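Local structure of protein CT_858 (Chlamydia trachomatis, 3DOR) at residues W27-Y31 with L32-L36; N424-K428 with G429-L433; L379-L382 with T383-E386. The protein is a secreted chlamydial protease, probably a serine-type endopeptidase, whose mature form is a dimer. All blocks are in the same frame, centred on the assembly; numbering follows the deposited sequence.

Contact 1 (W27-Y31 with L32-L36)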
# COMPACT_ATOMS: atom_id res chain seq x y z
N TRP B 27 -3.15 -7.55 -26.95
CA TRP B 27 -2.00 -7.12 -27.73
C TRP B 27 -0.91 -8.19 -27.77
O TRP B 27 -0.30 -8.43 -28.81
CB TRP B 27 -1.44 -5.82 -27.16
CG TRP B 27 -0.07 -5.49 -27.65
CD1 TRP B 27 1.11 -5.77 -27.02
CD2 TRP B 27 0.26 -4.86 -28.88
NE1 TRP B 27 2.16 -5.34 -27.79
CE2 TRP B 27 1.67 -4.78 -28.94
CE3 TRP B 27 -0.49 -4.34 -29.95
CZ2 TRP B 27 2.34 -4.21 -30.03
CZ3 TRP B 27 0.18 -3.78 -31.03
CH2 TRP B 27 1.59 -3.71 -31.05
N LYS B 28 -0.67 -8.84 -26.64
CA LYS B 28 0.35 -9.88 -26.56
C LYS B 28 -0.01 -11.10 -27.41
O LYS B 28 0.86 -11.74 -28.02
CB LYS B 28 0.54 -10.30 -25.10
CG LYS B 28 0.89 -9.13 -24.17
CD LYS B 28 2.21 -8.46 -24.57
CE LYS B 28 2.56 -7.31 -23.64
NZ LYS B 28 3.90 -6.73 -23.95
N GLU B 29 -1.30 -11.44 -27.45
CA GLU B 29 -1.74 -12.58 -28.24
C GLU B 29 -1.43 -12.31 -29.70
O GLU B 29 -0.98 -13.19 -30.42
CB GLU B 29 -3.25 -12.81 -28.04
CG GLU B 29 -3.61 -12.95 -26.58
CD GLU B 29 -5.11 -12.98 -26.31
OE1 GLU B 29 -5.85 -12.14 -26.86
OE2 GLU B 29 -5.54 -13.83 -25.51
N GLN B 30 -1.63 -11.07 -30.14
CA GLN B 30 -1.36 -10.74 -31.53
C GLN B 30 0.09 -10.40 -31.83
O GLN B 30 0.61 -10.78 -32.87
CB GLN B 30 -2.26 -9.59 -31.98
CG GLN B 30 -2.15 -9.33 -33.46
CD GLN B 30 -3.08 -8.24 -33.94
OE1 GLN B 30 -2.73 -7.06 -33.94
NE2 GLN B 30 -4.30 -8.63 -34.33
N TYR B 31 0.74 -9.67 -30.93
CA TYR B 31 2.12 -9.26 -31.14
C TYR B 31 3.11 -10.40 -30.92
O TYR B 31 4.13 -10.50 -31.61
CB TYR B 31 2.47 -8.09 -30.23
CG TYR B 31 3.92 -7.65 -30.30
CD1 TYR B 31 4.44 -7.02 -31.43
CD2 TYR B 31 4.77 -7.87 -29.22
CE1 TYR B 31 5.78 -6.62 -31.49
CE2 TYR B 31 6.09 -7.49 -29.27
CZ TYR B 31 6.60 -6.86 -30.40
OH TYR B 31 7.93 -6.51 -30.41
N LEU B 32 2.80 -11.27 -29.96
CA LEU B 32 3.66 -12.40 -29.63
C LEU B 32 3.09 -13.77 -30.02
O LEU B 32 3.82 -14.76 -30.06
CB LEU B 32 3.94 -12.43 -28.13
CG LEU B 32 4.51 -11.20 -27.44
CD1 LEU B 32 4.61 -11.48 -25.95
CD2 LEU B 32 5.89 -10.87 -28.00
N GLY B 33 1.79 -13.84 -30.30
CA GLY B 33 1.18 -15.12 -30.62
C GLY B 33 1.09 -15.86 -29.29
O GLY B 33 0.99 -17.09 -29.22
N TRP B 34 1.12 -15.06 -28.23
CA TRP B 34 1.05 -15.55 -26.87
C TRP B 34 -0.36 -16.01 -26.50
O TRP B 34 -1.35 -15.46 -27.00
CB TRP B 34 1.50 -14.43 -25.93
CG TRP B 34 1.21 -14.64 -24.49
CD1 TRP B 34 1.99 -15.28 -23.57
CD2 TRP B 34 0.05 -14.17 -23.78
NE1 TRP B 34 1.40 -15.24 -22.33
CE2 TRP B 34 0.21 -14.57 -22.43
CE3 TRP B 34 -1.10 -13.47 -24.15
CZ2 TRP B 34 -0.75 -14.27 -21.45
CZ3 TRP B 34 -2.05 -13.17 -23.17
CH2 TRP B 34 -1.86 -13.57 -21.84
N ASP B 35 -0.46 -17.01 -25.63
CA ASP B 35 -1.75 -17.52 -25.18
C ASP B 35 -1.66 -17.81 -23.69
O ASP B 35 -0.85 -18.61 -23.24
CB ASP B 35 -2.13 -18.82 -25.90
CG ASP B 35 -3.46 -19.37 -25.41
OD1 ASP B 35 -4.52 -18.81 -25.76
OD2 ASP B 35 -3.45 -20.36 -24.64
N LEU B 36 -2.53 -17.15 -22.93
CA LEU B 36 -2.56 -17.29 -21.48
C LEU B 36 -2.68 -18.71 -20.95
O LEU B 36 -1.79 -19.19 -20.24
CB LEU B 36 -3.68 -16.42 -20.91
CG LEU B 36 -3.85 -16.45 -19.39
CD1 LEU B 36 -2.50 -16.35 -18.68
CD2 LEU B 36 -4.75 -15.31 -18.97
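Lys28 meets Trp34 and Leu32 where helix 25-32 runs out, and its side chain is the one to follow. CB packs obliquely against the six-membered part of the Trp34 indole, 3.7 Å from CE3. The chain then bends at chi2 (-61°), which takes it off the indole and alongside Leu32, both side chains pointing the same way, with Lys28 CD 4.1 Å from Leu32 CD1. Further out, CE reaches the edge of the Trp27 ring in its plane. NZ ends in a salt bridge to Glu526 and a hydrogen bond to the carbonyl of Asn70, so a buried ammonium is satisfied from outside the turn.

Glu29 meets the same corner of the indole, its CG at the ring edge near the plane, 3.5 Å from Trp34 CE3. Its CA-H also points at Trp34 O (3.2 Å between CA and O), while its carboxylate turns back to a salt bridge with Lys25. Leu32 lays CD2 obliquely against the Tyr31 ring, 3.4 Å from CD2 of the tyrosine.

The carbonyl of Lys28 gathers the backbone: Leu32 N gives it a 2.8 Å bond, and Trp34 N adds a weak one. Gly33 N bonds weakly to Glu29 O. Gly33, with phi 74° and psi 21°, takes the left-handed turn that breaks the helix. Two residues on, Asp35 sits at the N-cap of helix 36-48 and bonds Gln38 N through OD2. This is a short helix-to-helix corner, with a glycine ending one helix and an aspartate capping the next.

Contact 2 (N424-K428 with G429-L433); sequences NCWSK and GDIEL. With SO4 (sulfate ion), chain N.
Trp426 and Ile431 form the tight side of this helix end: Ile431 CG2 meets the benzene part of the indole obliquely, 3.5 Å from Trp426 CE3. Ile431 holds CG1 between its backbone N and carbonyl carbon (chi1 74°), which places CG2 against the indole.

The backbone here forms a Schellman motif. Asp430 N bonds Cys425 O at 3.0 Å, and Gly429 N bonds Trp426 O at 3.1 Å, coming from above that carbonyl's plane. Gly429 has phi 82°, a positive value that glycine readily adopts. Asp430 then centres an inverse gamma turn, closed by a weak bond from Ile431 N to Gly429 O, and its OD2 accepts from Thr435 N.

The exposed flank is looser. Ser427 OG bonds back to Asn424 O at 3.1 Å, and Lys428 stretches out beyond CG until NZ bonds O2 of a sulfate ion at 2.7 Å, an ion probably left from crystallisation.

On the buried flank, Trp426 rests on Gln372 and Val375 of helix 372-384 and gives NE1 to Gly192 O of the second subunit. Ile431 pairs through its backbone with Leu370, just after strand 361-368, as helix 409-428 hands over to the loop leading to strand 444-445.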
# COMPACT_ATOMS: atom_id res chain seq x y z
N ASN B 424 -19.48 5.29 -17.84
CA ASN B 424 -20.21 4.96 -19.06
C ASN B 424 -19.70 3.63 -19.63
O ASN B 424 -20.50 2.79 -20.04
CB ASN B 424 -20.05 6.08 -20.09
CG ASN B 424 -21.07 5.98 -21.22
OD1 ASN B 424 -22.28 6.02 -20.98
ND2 ASN B 424 -20.58 5.86 -22.45
N CYS B 425 -18.39 3.43 -19.63
CA CYS B 425 -17.82 2.18 -20.13
C CYS B 425 -18.27 1.02 -19.26
O CYS B 425 -18.63 -0.05 -19.77
CB CYS B 425 -16.29 2.22 -20.11
SG CYS B 425 -15.61 3.21 -21.41
N TRP B 426 -18.25 1.23 -17.95
CA TRP B 426 -18.66 0.19 -17.03
C TRP B 426 -20.11 -0.24 -17.27
O TRP B 426 -20.40 -1.42 -17.37
CB TRP B 426 -18.49 0.66 -15.58
CG TRP B 426 -18.84 -0.39 -14.57
CD1 TRP B 426 -19.97 -0.43 -13.79
CD2 TRP B 426 -18.05 -1.52 -14.19
NE1 TRP B 426 -19.92 -1.52 -12.95
CE2 TRP B 426 -18.76 -2.20 -13.17
CE3 TRP B 426 -16.81 -2.03 -14.61
CZ2 TRP B 426 -18.27 -3.37 -12.56
CZ3 TRP B 426 -16.32 -3.18 -14.00
CH2 TRP B 426 -17.05 -3.84 -12.99
N SER B 427 -21.02 0.72 -17.37
CA SER B 427 -22.41 0.38 -17.57
C SER B 427 -22.70 -0.26 -18.93
O SER B 427 -23.72 -0.90 -19.10
CB SER B 427 -23.30 1.61 -17.39
OG SER B 427 -23.20 2.47 -18.51
N LYS B 428 -21.79 -0.09 -19.88
CA LYS B 428 -21.97 -0.66 -21.21
C LYS B 428 -21.26 -2.00 -21.34
O LYS B 428 -21.39 -2.66 -22.37
CB LYS B 428 -21.43 0.28 -22.29
CG LYS B 428 -22.22 1.57 -22.49
CD LYS B 428 -21.59 2.39 -23.59
CE LYS B 428 -22.34 3.69 -23.84
NZ LYS B 428 -21.63 4.53 -24.84
N GLY B 429 -20.53 -2.40 -20.31
CA GLY B 429 -19.82 -3.67 -20.38
C GLY B 429 -18.49 -3.59 -21.13
O GLY B 429 -17.82 -4.61 -21.34
N ASP B 430 -18.11 -2.38 -21.53
CA ASP B 430 -16.86 -2.13 -22.24
C ASP B 430 -15.75 -2.08 -21.18
O ASP B 430 -15.12 -1.04 -20.96
CB ASP B 430 -17.00 -0.78 -22.97
CG ASP B 430 -15.76 -0.38 -23.74
OD1 ASP B 430 -15.00 -1.26 -24.18
OD2 ASP B 430 -15.56 0.85 -23.92
N ILE B 431 -15.50 -3.22 -20.54
CA ILE B 431 -14.52 -3.29 -19.47
C ILE B 431 -13.25 -4.11 -19.66
O ILE B 431 -12.35 -4.04 -18.83
CB ILE B 431 -15.19 -3.79 -18.17
CG1 ILE B 431 -15.47 -5.29 -18.26
CG2 ILE B 431 -16.47 -3.03 -17.94
CD1 ILE B 431 -16.03 -5.90 -16.99
N GLU B 432 -13.18 -4.90 -20.73
CA GLU B 432 -11.99 -5.72 -20.97
C GLU B 432 -10.86 -4.86 -21.55
O GLU B 432 -9.70 -5.00 -21.17
CB GLU B 432 -12.33 -6.87 -21.92
CG GLU B 432 -13.34 -7.87 -21.37
CD GLU B 432 -12.80 -8.70 -20.22
OE1 GLU B 432 -13.37 -9.77 -19.94
OE2 GLU B 432 -11.80 -8.28 -19.59
N LEU B 433 -11.20 -3.99 -22.49
CA LEU B 433 -10.24 -3.08 -23.11
C LEU B 433 -11.09 -1.94 -23.63
O LEU B 433 -11.48 -1.91 -24.80
CB LEU B 433 -9.48 -3.77 -24.26
CG LEU B 433 -8.33 -2.95 -24.88
CD1 LEU B 433 -7.34 -2.53 -23.79
CD2 LEU B 433 -7.61 -3.79 -25.94
S SO4 N . -23.83 7.63 -24.81
O1 SO4 N . -22.69 8.52 -24.40
O2 SO4 N . -23.31 6.49 -25.59
O3 SO4 N . -24.53 7.07 -23.61
O4 SO4 N . -24.79 8.46 -25.61

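Contact 3 (L379-L382 with T383-E386)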
# COMPACT_ATOMS: atom_id res chain seq x y z
N LEU B 379 -16.34 7.73 -9.45
CA LEU B 379 -17.36 8.31 -8.59
C LEU B 379 -16.74 9.36 -7.67
O LEU B 379 -17.28 10.45 -7.50
CB LEU B 379 -18.03 7.22 -7.74
CG LEU B 379 -18.93 6.21 -8.45
CD1 LEU B 379 -19.32 5.08 -7.49
CD2 LEU B 379 -20.18 6.91 -8.96
N ASP B 380 -15.60 9.03 -7.07
CA ASP B 380 -14.95 9.97 -6.17
C ASP B 380 -14.54 11.27 -6.86
O ASP B 380 -14.74 12.35 -6.31
CB ASP B 380 -13.75 9.31 -5.49
CG ASP B 380 -14.17 8.16 -4.59
OD1 ASP B 380 -15.35 8.12 -4.19
OD2 ASP B 380 -13.32 7.29 -4.27
N TRP B 381 -13.97 11.17 -8.06
CA TRP B 381 -13.60 12.39 -8.78
C TRP B 381 -14.84 13.26 -8.93
O TRP B 381 -14.79 14.48 -8.73
CB TRP B 381 -13.06 12.06 -10.17
CG TRP B 381 -11.62 11.63 -10.22
CD1 TRP B 381 -11.14 10.43 -10.68
CD2 TRP B 381 -10.48 12.38 -9.79
NE1 TRP B 381 -9.77 10.40 -10.57
CE2 TRP B 381 -9.34 11.59 -10.03
CE3 TRP B 381 -10.32 13.66 -9.24
CZ2 TRP B 381 -8.04 12.03 -9.72
CZ3 TRP B 381 -9.03 14.10 -8.94
CH2 TRP B 381 -7.91 13.28 -9.18
N LEU B 382 -15.97 12.64 -9.27
CA LEU B 382 -17.20 13.38 -9.47
C LEU B 382 -17.74 14.01 -8.19
O LEU B 382 -18.17 15.16 -8.21
CB LEU B 382 -18.26 12.48 -10.13
CG LEU B 382 -18.01 12.21 -11.63
CD1 LEU B 382 -18.89 11.06 -12.11
CD2 LEU B 382 -18.29 13.47 -12.43
N THR B 383 -17.73 13.28 -7.08
CA THR B 383 -18.23 13.88 -5.85
C THR B 383 -17.27 14.99 -5.42
O THR B 383 -17.69 16.04 -4.96
CB THR B 383 -18.38 12.84 -4.71
OG1 THR B 383 -17.09 12.41 -4.27
CG2 THR B 383 -19.16 11.64 -5.18
N LEU B 384 -15.98 14.75 -5.60
CA LEU B 384 -14.96 15.72 -5.22
C LEU B 384 -15.14 17.07 -5.95
O LEU B 384 -14.97 18.13 -5.35
CB LEU B 384 -13.57 15.16 -5.55
CG LEU B 384 -12.33 15.80 -4.93
CD1 LEU B 384 -11.10 15.12 -5.51
CD2 LEU B 384 -12.26 17.28 -5.21
N LEU B 385 -15.47 17.02 -7.23
CA LEU B 385 -15.61 18.23 -8.03
C LEU B 385 -17.05 18.60 -8.29
O LEU B 385 -17.33 19.47 -9.12
CB LEU B 385 -14.88 18.05 -9.36
CG LEU B 385 -13.43 17.58 -9.22
CD1 LEU B 385 -12.86 17.22 -10.59
CD2 LEU B 385 -12.62 18.69 -8.54
N GLU B 386 -17.96 17.95 -7.59
CA GLU B 386 -19.39 18.19 -7.76
C GLU B 386 -19.75 19.67 -7.91
O GLU B 386 -20.41 20.05 -8.89
CB GLU B 386 -20.14 17.60 -6.57
CG GLU B 386 -21.63 17.44 -6.79
CD GLU B 386 -22.32 16.80 -5.61
OE1 GLU B 386 -21.87 15.71 -5.18
OE2 GLU B 386 -23.32 17.38 -5.12
O HOH W 1 -17.53 9.64 -3.63
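Three successive i to i+4 bonds carry the last turn of helix 372-384: Thr383 N to Leu379 O (2.9 Å) and Leu384 N to Asp380 O (2.8 Å) both run nearly along the C=O axis, and Leu385 N to Trp381 O (3.0 Å) comes in tilted from the carbonyl plane. Beyond that the pattern fails, for Glu386 N lies near Leu382 O at a poor angle and instead bonds weakly to Thr383 O.

Thr383 has its hydroxyl between the backbone N and the carbonyl carbon (chi1 69°). This swings OG1 back over the preceding turn, 3.1 Å from Asp380 O. CG2 also lies over the preceding turn, 3.2 Å from Leu379 O. A water joins the two polar side chains on this exposed face, donating to Asp380 OD1 at 2.7 Å and also bonded to Thr383 OG1.

The turn is the C-terminal end of a helix packed in the Peptidase S41 family region, against helices 391-398 and 409-428. Trp381 and Leu384 lie side by side and point the same way; Leu384 CD1 approaches the ring obliquely, 4.1 Å from both Trp381 CE3 and CZ3. Trp381 also reaches Leu398 and Leu415, while Leu384 touches Ala397. Leu385, where the backbone leaves helical angles, sets CG 3.4 Å from Trp381 O, and its buried side chain touches Ala397, Leu398 and Leu415.

Along the chain the order is contact 1, contact 3, contact 2, all in series, with none nested in or crossing another. Contact 1 closes the corner between helices 25-32 and 36-48 near the N terminus. Much later, contact 3 ends helix 372-384, and contact 2 ends helix 409-428 some forty residues on. These two helices pack together, yet contacts 2 and 3 lie about 20 Å apart between centres and do not touch. Contact 2 also comes within about 6 Å of contact 1 at the nearest atoms, whereas the nearest atoms of contacts 1 and 3 are about 25 Å apart. Each has some packing against the second subunit, contact 2 the most.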